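PDB 5Z6N: protein ElaA from Escherichia coli, which probably acts as an N-acetyltransferase of the GNAT superfamily, moving the acetyl group of acetyl-coenzyme A onto an amine of its substrate. Local coordinates for residues E3-H9 with N48-W54; L21-C25 with D38-D43; R64-S68 with T102-W107; G92-S97 with F123-F129. All blocks are in the same frame, centred on the assembly; numbering follows the deposited sequence.

Contact 1. Residues E3-H9 with N48-W54; sequences EWQDLHH and NRHILGW
An antiparallel pairing of two beta strands makes this contact, joining the edge strand 3-8 to strand 49-54 at one side of the central GNAT sheet. Both segments are extended, and the strand axes approach to 4.5 Å with 159° between their directions. Glu3-Trp54, Gln5-Leu52 and Leu7-His50 are hydrogen-bonded pairs, while Trp4-Gly53, Asp6-Ile51 and His8-Arg49 are non-hydrogen-bonded pairs. Each hydrogen-bonded pair closes two links: Glu3 N to Trp54 O (3.1 Å) and Trp54 N to Glu3 O (2.9 Å), Gln5 N to Leu52 O (3.1 Å) and Leu52 N to Gln5 O (3.0 Å), Leu7 N to His50 O (2.7 Å) and His50 N to Leu7 O (2.6 Å). His9 N also reaches Asn48 O at 3.2 Å. Two side-chain features mark the face of Trp4 and Asp6. Trp4 (chi1 m) lays its six-membered ring over Gly53, CA 4.0 Å from the centroid in a CH-pi contact; the ring can lie this close because Gly53 lacks a CB, which would sit 3.2 Å from Trp4 CZ3. Asp6 (chi1 t) receives Arg49 in a salt bridge, OD1 to NE 2.7 Å. On the other face Leu7 CD1 meets Leu52 CD1 at 4.0 Å. Helix 91-106 covers the first face through Leu95, Thr99 and Thr102, helix 14-31 the second through Leu20, and strand 59-67 continues the sheet beyond 49-54.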
# COMPACT_ATOMS: atom_id res chain seq x y z
N GLU B 3 2.57 -17.24 15.03
CA GLU B 3 3.59 -16.45 15.70
C GLU B 3 3.21 -14.98 15.60
O GLU B 3 2.77 -14.51 14.55
CB GLU B 3 4.98 -16.70 15.11
CG GLU B 3 5.26 -16.02 13.77
CD GLU B 3 6.73 -16.06 13.39
OE1 GLU B 3 7.03 -16.39 12.23
OE2 GLU B 3 7.58 -15.74 14.25
N TRP B 4 3.36 -14.26 16.71
CA TRP B 4 3.05 -12.84 16.75
C TRP B 4 4.33 -12.03 16.88
O TRP B 4 5.29 -12.45 17.54
CB TRP B 4 2.10 -12.52 17.92
CG TRP B 4 0.76 -13.18 17.78
CD1 TRP B 4 0.42 -14.42 18.23
CD2 TRP B 4 -0.42 -12.63 17.18
NE1 TRP B 4 -0.90 -14.68 17.93
CE2 TRP B 4 -1.43 -13.60 17.28
CE3 TRP B 4 -0.71 -11.41 16.54
CZ2 TRP B 4 -2.72 -13.39 16.78
CZ3 TRP B 4 -1.99 -11.21 16.05
CH2 TRP B 4 -2.97 -12.20 16.17
N GLN B 5 4.34 -10.87 16.23
CA GLN B 5 5.45 -9.94 16.30
C GLN B 5 4.91 -8.57 16.68
O GLN B 5 3.97 -8.08 16.05
CB GLN B 5 6.22 -9.88 14.98
CG GLN B 5 6.61 -11.23 14.42
CD GLN B 5 7.55 -11.12 13.24
OE1 GLN B 5 7.29 -10.36 12.31
NE2 GLN B 5 8.65 -11.86 13.27
N ASP B 6 5.50 -7.97 17.71
CA ASP B 6 5.12 -6.65 18.20
C ASP B 6 6.25 -5.71 17.79
O ASP B 6 7.22 -5.50 18.52
CB ASP B 6 4.89 -6.68 19.74
CG ASP B 6 4.76 -5.30 20.36
OD1 ASP B 6 4.49 -4.33 19.61
OD2 ASP B 6 4.87 -5.18 21.59
N LEU B 7 6.11 -5.13 16.61
CA LEU B 7 7.19 -4.40 15.96
C LEU B 7 6.99 -2.90 16.14
O LEU B 7 5.97 -2.36 15.72
CB LEU B 7 7.25 -4.75 14.47
CG LEU B 7 7.44 -6.22 14.09
CD1 LEU B 7 7.98 -6.32 12.69
CD2 LEU B 7 8.37 -6.95 15.06
N HIS B 8 7.97 -2.24 16.75
CA HIS B 8 8.11 -0.81 16.53
C HIS B 8 8.42 -0.60 15.06
O HIS B 8 9.02 -1.45 14.40
CB HIS B 8 9.22 -0.22 17.41
CG HIS B 8 9.34 1.27 17.30
ND1 HIS B 8 8.73 2.12 18.20
CD2 HIS B 8 9.97 2.06 16.40
CE1 HIS B 8 8.99 3.37 17.86
NE2 HIS B 8 9.74 3.36 16.77
N HIS B 9 7.98 0.54 14.52
CA HIS B 9 8.08 0.74 13.08
C HIS B 9 9.52 0.72 12.59
O HIS B 9 9.75 0.45 11.40
CB HIS B 9 7.40 2.05 12.68
CG HIS B 9 8.13 3.27 13.13
ND1 HIS B 9 9.08 3.89 12.34
CD2 HIS B 9 8.06 4.00 14.27
CE1 HIS B 9 9.56 4.94 12.98
NE2 HIS B 9 8.96 5.03 14.15
N ASN B 48 5.15 4.60 17.20
CA ASN B 48 4.06 3.78 16.71
C ASN B 48 4.54 2.37 16.38
O ASN B 48 5.62 2.19 15.82
CB ASN B 48 3.42 4.42 15.47
CG ASN B 48 2.71 5.71 15.80
OD1 ASN B 48 2.40 5.99 16.95
ND2 ASN B 48 2.45 6.51 14.78
N ARG B 49 3.72 1.39 16.74
CA ARG B 49 4.07 -0.02 16.65
C ARG B 49 3.08 -0.74 15.75
O ARG B 49 1.96 -0.27 15.52
CB ARG B 49 4.07 -0.69 18.03
CG ARG B 49 4.55 0.21 19.16
CD ARG B 49 4.82 -0.58 20.43
NE ARG B 49 5.40 -1.88 20.14
CZ ARG B 49 6.69 -2.16 20.24
NH1 ARG B 49 7.54 -1.21 20.62
NH2 ARG B 49 7.15 -3.37 19.96
N HIS B 50 3.49 -1.90 15.25
CA HIS B 50 2.63 -2.76 14.45
C HIS B 50 2.69 -4.19 14.99
O HIS B 50 3.74 -4.66 15.43
CB HIS B 50 3.04 -2.76 12.97
CG HIS B 50 3.32 -1.40 12.41
ND1 HIS B 50 4.46 -0.68 12.71
CD2 HIS B 50 2.58 -0.61 11.59
CE1 HIS B 50 4.42 0.48 12.08
NE2 HIS B 50 3.29 0.55 11.40
N ILE B 51 1.54 -4.86 14.96
CA ILE B 51 1.40 -6.22 15.46
C ILE B 51 0.94 -7.09 14.30
O ILE B 51 -0.05 -6.78 13.64
CB ILE B 51 0.44 -6.27 16.66
CG1 ILE B 51 1.08 -5.52 17.82
CG2 ILE B 51 0.12 -7.72 17.04
CD1 ILE B 51 0.17 -5.21 18.95
N LEU B 52 1.68 -8.17 14.05
CA LEU B 52 1.49 -9.02 12.89
C LEU B 52 1.27 -10.45 13.34
O LEU B 52 2.03 -10.97 14.17
CB LEU B 52 2.70 -8.96 11.95
CG LEU B 52 3.42 -7.63 11.71
CD1 LEU B 52 4.70 -7.80 10.93
CD2 LEU B 52 2.52 -6.68 10.99
N GLY B 53 0.23 -11.09 12.81
CA GLY B 53 0.04 -12.51 13.03
C GLY B 53 0.48 -13.31 11.81
O GLY B 53 -0.06 -13.11 10.72
N TRP B 54 1.46 -14.19 11.98
CA TRP B 54 2.03 -14.95 10.88
C TRP B 54 1.66 -16.43 10.99
O TRP B 54 1.80 -17.03 12.06
CB TRP B 54 3.55 -14.80 10.83
CG TRP B 54 4.00 -13.47 10.30
CD1 TRP B 54 4.39 -12.39 11.03
CD2 TRP B 54 4.12 -13.09 8.93
NE1 TRP B 54 4.73 -11.35 10.20
CE2 TRP B 54 4.58 -11.76 8.90
CE3 TRP B 54 3.88 -13.75 7.72
CZ2 TRP B 54 4.80 -11.07 7.71
CZ3 TRP B 54 4.10 -13.07 6.54
CH2 TRP B 54 4.56 -11.74 6.54

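Contact 2. Residues L21-C25 with D38-D43; sequences LQLRC and DIDGDD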
# COMPACT_ATOMS: atom_id res chain seq x y z
N LEU B 21 0.85 -3.76 4.33
CA LEU B 21 0.09 -2.86 3.46
C LEU B 21 -0.66 -3.65 2.39
O LEU B 21 -1.79 -3.28 2.02
CB LEU B 21 1.03 -1.84 2.81
CG LEU B 21 1.84 -0.95 3.75
CD1 LEU B 21 2.88 -0.18 2.97
CD2 LEU B 21 0.93 -0.01 4.51
N GLN B 22 -0.06 -4.73 1.89
CA GLN B 22 -0.73 -5.57 0.90
C GLN B 22 -1.96 -6.24 1.49
O GLN B 22 -2.99 -6.38 0.81
CB GLN B 22 0.25 -6.61 0.37
CG GLN B 22 -0.38 -7.87 -0.18
CD GLN B 22 0.66 -8.91 -0.58
OE1 GLN B 22 1.13 -8.93 -1.71
NE2 GLN B 22 1.03 -9.78 0.35
N LEU B 23 -1.87 -6.66 2.75
CA LEU B 23 -3.02 -7.24 3.43
C LEU B 23 -4.03 -6.17 3.83
O LEU B 23 -5.25 -6.41 3.78
CB LEU B 23 -2.53 -8.03 4.65
CG LEU B 23 -3.45 -8.91 5.49
CD1 LEU B 23 -4.05 -8.09 6.60
CD2 LEU B 23 -4.53 -9.58 4.65
N ARG B 24 -3.56 -4.97 4.19
CA ARG B 24 -4.47 -3.86 4.45
C ARG B 24 -5.20 -3.45 3.19
O ARG B 24 -6.42 -3.21 3.20
CB ARG B 24 -3.70 -2.68 5.04
CG ARG B 24 -3.57 -2.70 6.55
CD ARG B 24 -2.31 -1.98 6.99
NE ARG B 24 -2.36 -0.56 6.67
CZ ARG B 24 -1.50 0.34 7.13
NH1 ARG B 24 -1.62 1.62 6.78
NH2 ARG B 24 -0.53 -0.03 7.95
N CYS B 25 -4.47 -3.35 2.07
CA CYS B 25 -5.11 -3.06 0.79
C CYS B 25 -6.14 -4.13 0.44
O CYS B 25 -7.26 -3.81 0.02
CB CYS B 25 -4.03 -2.96 -0.30
SG CYS B 25 -4.62 -2.34 -1.89
N ASP B 38 -5.12 4.25 2.08
CA ASP B 38 -4.76 3.36 3.18
C ASP B 38 -3.36 3.67 3.71
O ASP B 38 -3.09 3.47 4.90
CB ASP B 38 -4.84 1.90 2.72
CG ASP B 38 -4.24 0.95 3.73
OD1 ASP B 38 -4.66 0.99 4.91
OD2 ASP B 38 -3.33 0.18 3.36
N ILE B 39 -2.47 4.14 2.85
CA ILE B 39 -1.08 4.39 3.21
C ILE B 39 -0.97 5.89 3.48
O ILE B 39 -0.77 6.70 2.58
CB ILE B 39 -0.13 3.92 2.11
CG1 ILE B 39 -0.27 2.40 1.93
CG2 ILE B 39 1.30 4.27 2.43
CD1 ILE B 39 0.04 1.92 0.53
N ASP B 40 -1.13 6.26 4.75
CA ASP B 40 -1.35 7.65 5.14
C ASP B 40 -0.16 8.30 5.83
O ASP B 40 -0.25 9.47 6.21
CB ASP B 40 -2.58 7.74 6.06
CG ASP B 40 -2.48 6.83 7.27
OD1 ASP B 40 -1.40 6.25 7.51
OD2 ASP B 40 -3.49 6.68 7.98
N GLY B 41 0.95 7.58 6.01
CA GLY B 41 2.10 8.16 6.68
C GLY B 41 2.26 7.70 8.12
O GLY B 41 3.38 7.46 8.58
N ASP B 42 1.14 7.52 8.81
CA ASP B 42 1.11 7.22 10.24
C ASP B 42 1.88 5.96 10.63
O ASP B 42 1.96 5.63 11.82
CB ASP B 42 -0.34 7.13 10.73
CG ASP B 42 -1.12 8.40 10.49
OD1 ASP B 42 -0.50 9.42 10.12
OD2 ASP B 42 -2.35 8.37 10.67
N ASP B 43 2.43 5.24 9.66
CA ASP B 43 3.06 3.96 9.96
C ASP B 43 4.52 4.05 10.38
O ASP B 43 4.97 3.25 11.20
CB ASP B 43 2.93 3.03 8.75
CG ASP B 43 1.48 2.69 8.44
OD1 ASP B 43 0.89 1.91 9.21
OD2 ASP B 43 0.95 3.20 7.44
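A buried arginine held by a loop of acidic residues illustrates how helix 14-31 is tied to the chain that follows it. The first residue to touch the loop is Leu21, whose CD2 packs on Ile39 CG1 at 3.7 Å; its carbonyl O accepts the helical bond from Cys25 N at 2.7 Å. Leu21 also packs on Leu21 of the second subunit, so this part of the helix borders the dimer interface. Three residues on, Arg24 projects toward the loop and supplies every hydrogen bond and salt bridge between the two segments. Its NE donates to Asp38 OD1 at 3.3 Å in a salt bridge, NH1 donates to the backbone Asp38 O at 3.0 Å and to Asp43 OD2 at 3.1 Å, and NH2 completes the pairing with Asp43 OD1 at 2.7 Å. Asp43 thus holds the guanidinium in a bidentate salt bridge, its OD1 near the guanidinium plane. At Cys25 the contact tapers off, the N lying 3.9 Å from Asp38 OD2. The loop itself is bent by an Asx turn, with Asp42 N donating to Asp40 OD1 at 3.1 Å. Asp38 also forms a salt bridge with Arg79 and Asp43 one with Arg64, Asp40 adds its own to Arg64, and Asp43 bonds Tyr18 of the second subunit. Arg24, Asp38 and Asp43 therefore form a buried network extended by Arg64 and Arg79, its acidic partners among close arginines consistent with local charge compensation.

Contact 3. Residues R64-S68 with T102-W107; sequences RILKS and TCTHHW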
# COMPACT_ATOMS: atom_id res chain seq x y z
N ARG B 64 -2.38 -1.87 14.07
CA ARG B 64 -1.39 -0.84 14.32
C ARG B 64 -1.84 0.05 15.47
O ARG B 64 -3.04 0.19 15.75
CB ARG B 64 -1.11 0.00 13.07
CG ARG B 64 -1.84 1.33 13.03
CD ARG B 64 -1.47 2.13 11.77
NE ARG B 64 -2.51 3.10 11.46
CZ ARG B 64 -2.47 3.89 10.39
NH1 ARG B 64 -1.45 3.83 9.54
NH2 ARG B 64 -3.45 4.75 10.16
N ILE B 65 -0.86 0.66 16.12
CA ILE B 65 -1.06 1.42 17.35
C ILE B 65 -0.45 2.80 17.16
O ILE B 65 0.76 2.92 16.92
CB ILE B 65 -0.42 0.71 18.55
CG1 ILE B 65 -0.95 -0.72 18.67
CG2 ILE B 65 -0.65 1.49 19.80
CD1 ILE B 65 -0.21 -1.53 19.71
N LEU B 66 -1.27 3.84 17.28
CA LEU B 66 -0.80 5.21 17.16
C LEU B 66 -0.60 5.81 18.55
O LEU B 66 -1.50 5.75 19.40
CB LEU B 66 -1.78 6.05 16.34
CG LEU B 66 -2.19 5.46 14.99
CD1 LEU B 66 -3.14 6.38 14.26
CD2 LEU B 66 -0.98 5.15 14.12
N LYS B 67 0.58 6.38 18.78
CA LYS B 67 0.89 7.11 20.01
C LYS B 67 1.17 8.55 19.57
O LYS B 67 2.30 8.90 19.21
CB LYS B 67 2.08 6.50 20.75
CG LYS B 67 2.51 7.30 21.96
CD LYS B 67 1.38 7.42 22.98
CE LYS B 67 1.61 8.58 23.93
NZ LYS B 67 0.74 9.76 23.60
N SER B 68 0.16 9.37 19.64
CA SER B 68 0.26 10.69 19.13
C SER B 68 -0.78 11.63 19.70
O SER B 68 -1.53 11.26 20.55
CB SER B 68 0.16 10.68 17.60
OG SER B 68 -1.12 10.24 17.18
N THR B 102 0.11 -4.79 24.55
CA THR B 102 1.13 -3.85 24.07
C THR B 102 0.80 -2.42 24.50
O THR B 102 1.69 -1.70 24.96
CB THR B 102 1.25 -3.95 22.55
OG1 THR B 102 1.62 -5.29 22.19
CG2 THR B 102 2.32 -2.99 22.04
N CYS B 103 -0.46 -2.01 24.35
CA CYS B 103 -0.87 -0.71 24.87
C CYS B 103 -0.68 -0.64 26.38
O CYS B 103 -0.18 0.36 26.91
CB CYS B 103 -2.33 -0.44 24.51
SG CYS B 103 -2.71 -0.47 22.74
N THR B 104 -1.09 -1.69 27.09
CA THR B 104 -0.90 -1.75 28.54
C THR B 104 0.57 -1.58 28.91
O THR B 104 0.93 -0.69 29.69
CB THR B 104 -1.43 -3.08 29.08
OG1 THR B 104 -2.87 -3.05 29.08
CG2 THR B 104 -0.93 -3.32 30.50
N HIS B 105 1.43 -2.42 28.34
CA HIS B 105 2.85 -2.39 28.68
C HIS B 105 3.47 -1.04 28.37
O HIS B 105 3.98 -0.35 29.26
CB HIS B 105 3.59 -3.51 27.94
CG HIS B 105 4.99 -3.73 28.42
ND1 HIS B 105 5.75 -4.81 28.01
CD2 HIS B 105 5.77 -3.02 29.26
CE1 HIS B 105 6.93 -4.76 28.59
NE2 HIS B 105 6.97 -3.68 29.35
N HIS B 106 3.42 -0.63 27.10
CA HIS B 106 4.17 0.55 26.67
C HIS B 106 3.66 1.82 27.34
O HIS B 106 4.44 2.61 27.86
CB HIS B 106 4.14 0.68 25.15
CG HIS B 106 5.28 -0.02 24.47
ND1 HIS B 106 5.36 -1.39 24.35
CD2 HIS B 106 6.40 0.47 23.89
CE1 HIS B 106 6.47 -1.71 23.72
NE2 HIS B 106 7.12 -0.60 23.43
N TRP B 107 2.34 2.02 27.34
CA TRP B 107 1.74 3.23 27.91
C TRP B 107 0.64 2.86 28.91
O TRP B 107 -0.55 3.04 28.62
CB TRP B 107 1.19 4.13 26.81
CG TRP B 107 2.22 4.41 25.79
CD1 TRP B 107 3.25 5.30 25.88
CD2 TRP B 107 2.35 3.76 24.52
NE1 TRP B 107 4.01 5.25 24.73
CE2 TRP B 107 3.47 4.32 23.88
CE3 TRP B 107 1.62 2.77 23.87
CZ2 TRP B 107 3.88 3.91 22.61
CZ3 TRP B 107 2.02 2.37 22.61
CH2 TRP B 107 3.14 2.94 21.99
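Apolar packing and ring contacts make up this meeting of a strand with the end of a helix, and no hydrogen bond crosses it. Ile65, with its CA-to-CB bond toward the helix, is the central side chain: its CD1 lies 3.7 Å from Thr102 CG2 and 4.1 Å from Cys103 SG, while its CG2 approaches Trp107 CZ3 at 4.0 Å. The hydroxyl of Thr102 is turned back into its own helix, bonded to Lys98 O. Interactions with an aromatic ring form the second group. Lys67 lies over one face of Trp107, with CB 3.7 Å from CZ2 and CD 3.8 Å from the centroid of the five-membered ring, a CH-pi contact made by the aliphatic part of the lysine. Its NZ, 5.8 Å from the same centroid, adds at most a weak cation-pi attraction. Trp107 is the first residue to leave helical angles, yet its N still donates to Cys103 O at 3.0 Å. The pattern is that of helix-on-sheet packing in an alpha/beta fold: strand 59-67, between strands 49-54 and 75-82, meets helix 91-106 on one face, where Ile51 and Val75 from those two strands extend the apolar surface.

Contact 4. Residues G92-S97 with F123-F129; sequences GQQLMS and FYQSFGF
One methionine, Met96, touches four aromatic residues of a single short segment, the contact's most distinctive feature. It joins helix 91-106 to helix 121-124 and the residues after it within the GNAT fold, where residues 123-129 fit the Phe-Tyr-x-x-x-Gly-Phe signature common in GNAT proteins. Residues 92-97 are helical. Residues 123-124 are helical too, and by Gly128, at a positive phi of 106°, the chain has turned, with Phe127 N bonded to Tyr124 O (3.1 Å). The closest CA pairs are Gln93-Phe123 (8.4 Å) and Ser97-Phe127 (7.5 Å). Phe123 has chi1 t; Tyr124, Phe127 and Phe129 have chi1 m. With all three chi angles m, Met96 points its CB toward the aromatic segment: CB sits 3.7 Å from the centroid of the Phe127 ring, a CH-pi contact over its face, and CG lies 3.8 Å from Phe123 CE2. Further out, CE approaches Tyr124 CD1 at 3.6 Å and Phe129 CE1 at 4.0 Å, while SD stands at the edge of the Tyr124 ring, 5.0 Å from its centroid, in a Met-aromatic contact. Val80 and Leu114 of the sheet lie beneath. The Phe123 ring presents its edge to Gly92, and Phe127 CZ comes to 3.5 Å from Gln93 CA.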
# COMPACT_ATOMS: atom_id res chain seq x y z
N GLY B 92 -9.13 -13.32 16.08
CA GLY B 92 -9.40 -11.91 16.32
C GLY B 92 -9.33 -11.56 17.79
O GLY B 92 -8.77 -10.52 18.17
N GLN B 93 -9.87 -12.43 18.65
CA GLN B 93 -9.74 -12.25 20.09
C GLN B 93 -8.28 -12.31 20.52
O GLN B 93 -7.89 -11.65 21.49
CB GLN B 93 -10.58 -13.30 20.82
CG GLN B 93 -10.26 -13.49 22.29
CD GLN B 93 -9.25 -14.59 22.53
OE1 GLN B 93 -9.39 -15.70 22.00
NE2 GLN B 93 -8.23 -14.30 23.33
N GLN B 94 -7.46 -13.09 19.82
CA GLN B 94 -6.04 -13.17 20.16
C GLN B 94 -5.30 -11.90 19.73
O GLN B 94 -4.46 -11.39 20.47
CB GLN B 94 -5.41 -14.41 19.52
CG GLN B 94 -5.68 -15.69 20.28
CD GLN B 94 -5.56 -16.92 19.41
OE1 GLN B 94 -6.35 -17.85 19.51
NE2 GLN B 94 -4.56 -16.92 18.53
N LEU B 95 -5.61 -11.39 18.54
CA LEU B 95 -4.97 -10.16 18.08
C LEU B 95 -5.27 -9.00 19.02
O LEU B 95 -4.37 -8.23 19.38
CB LEU B 95 -5.45 -9.83 16.66
CG LEU B 95 -5.24 -8.41 16.14
CD1 LEU B 95 -3.77 -8.05 16.08
CD2 LEU B 95 -5.89 -8.23 14.79
N MET B 96 -6.53 -8.86 19.43
CA MET B 96 -6.93 -7.73 20.25
C MET B 96 -6.23 -7.75 21.61
O MET B 96 -5.64 -6.75 22.03
CB MET B 96 -8.45 -7.74 20.43
CG MET B 96 -9.21 -7.40 19.17
SD MET B 96 -8.86 -5.71 18.67
CE MET B 96 -9.40 -4.82 20.13
N SER B 97 -6.28 -8.89 22.30
CA SER B 97 -5.73 -8.97 23.65
C SER B 97 -4.22 -8.79 23.65
O SER B 97 -3.67 -8.22 24.61
CB SER B 97 -6.11 -10.31 24.28
OG SER B 97 -5.84 -11.38 23.40
N PHE B 123 -18.16 -7.14 19.97
CA PHE B 123 -16.90 -7.87 20.07
C PHE B 123 -15.83 -7.03 20.73
O PHE B 123 -14.99 -7.55 21.47
CB PHE B 123 -16.47 -8.34 18.67
CG PHE B 123 -15.02 -8.77 18.57
CD1 PHE B 123 -14.67 -10.09 18.77
CD2 PHE B 123 -14.03 -7.87 18.21
CE1 PHE B 123 -13.35 -10.50 18.68
CE2 PHE B 123 -12.71 -8.27 18.10
CZ PHE B 123 -12.37 -9.60 18.33
N TYR B 124 -15.83 -5.72 20.49
CA TYR B 124 -14.91 -4.83 21.17
C TYR B 124 -15.36 -4.52 22.59
O TYR B 124 -14.52 -4.26 23.46
CB TYR B 124 -14.72 -3.53 20.39
CG TYR B 124 -14.04 -3.71 19.05
CD1 TYR B 124 -12.75 -4.22 18.97
CD2 TYR B 124 -14.68 -3.36 17.87
CE1 TYR B 124 -12.12 -4.39 17.75
CE2 TYR B 124 -14.06 -3.52 16.65
CZ TYR B 124 -12.78 -4.04 16.59
OH TYR B 124 -12.16 -4.20 15.37
N GLN B 125 -16.67 -4.54 22.85
CA GLN B 125 -17.16 -4.38 24.21
C GLN B 125 -16.78 -5.56 25.10
O GLN B 125 -16.82 -5.43 26.33
CB GLN B 125 -18.68 -4.20 24.22
CG GLN B 125 -19.14 -2.80 23.89
CD GLN B 125 -20.65 -2.68 23.74
OE1 GLN B 125 -21.19 -1.58 23.66
NE2 GLN B 125 -21.33 -3.82 23.71
N SER B 126 -16.42 -6.70 24.51
CA SER B 126 -15.94 -7.84 25.27
C SER B 126 -14.47 -7.71 25.66
O SER B 126 -13.93 -8.61 26.32
CB SER B 126 -16.15 -9.14 24.49
OG SER B 126 -14.98 -9.50 23.77
N PHE B 127 -13.81 -6.63 25.26
CA PHE B 127 -12.44 -6.34 25.64
C PHE B 127 -12.32 -5.13 26.56
O PHE B 127 -11.21 -4.73 26.89
CB PHE B 127 -11.57 -6.14 24.40
CG PHE B 127 -11.36 -7.39 23.60
CD1 PHE B 127 -10.32 -8.25 23.89
CD2 PHE B 127 -12.20 -7.70 22.54
CE1 PHE B 127 -10.12 -9.40 23.16
CE2 PHE B 127 -12.01 -8.85 21.80
CZ PHE B 127 -10.97 -9.70 22.12
N GLY B 128 -13.45 -4.54 26.96
CA GLY B 128 -13.43 -3.40 27.85
C GLY B 128 -13.74 -2.07 27.20
O GLY B 128 -13.70 -1.04 27.89
N PHE B 129 -14.04 -2.05 25.91
CA PHE B 129 -14.41 -0.81 25.24
C PHE B 129 -15.87 -0.48 25.49
O PHE B 129 -16.71 -1.37 25.66
CB PHE B 129 -14.17 -0.92 23.73
CG PHE B 129 -12.72 -1.02 23.34
CD1 PHE B 129 -12.06 -2.23 23.40
CD2 PHE B 129 -12.03 0.10 22.90
CE1 PHE B 129 -10.72 -2.33 23.03
CE2 PHE B 129 -10.70 0.01 22.54
CZ PHE B 129 -10.05 -1.21 22.61

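The four contacts sample a sheet sandwiched between helices. Contact 1 supplies an edge pairing, and contact 3 lies next to it, centres about 12 Å apart, because strands 49-54 and 59-67 are neighbours. Contacts 3 and 4 share helix 91-106 at opposite ends, centres about 15 Å apart, and their segments alternate along the chain. Contact 2 falls in sequence between the two strands of contact 1, about 14 Å between centres; Asn48 and Asp42 connect them, as Arg64 connects contact 2 to contact 3. Contacts 2 and 4 lie on opposite sides of the chain's centre, centres about 22 Å apart, so the set spans the fold from dimer-facing helix 14-31 to helix 121-124.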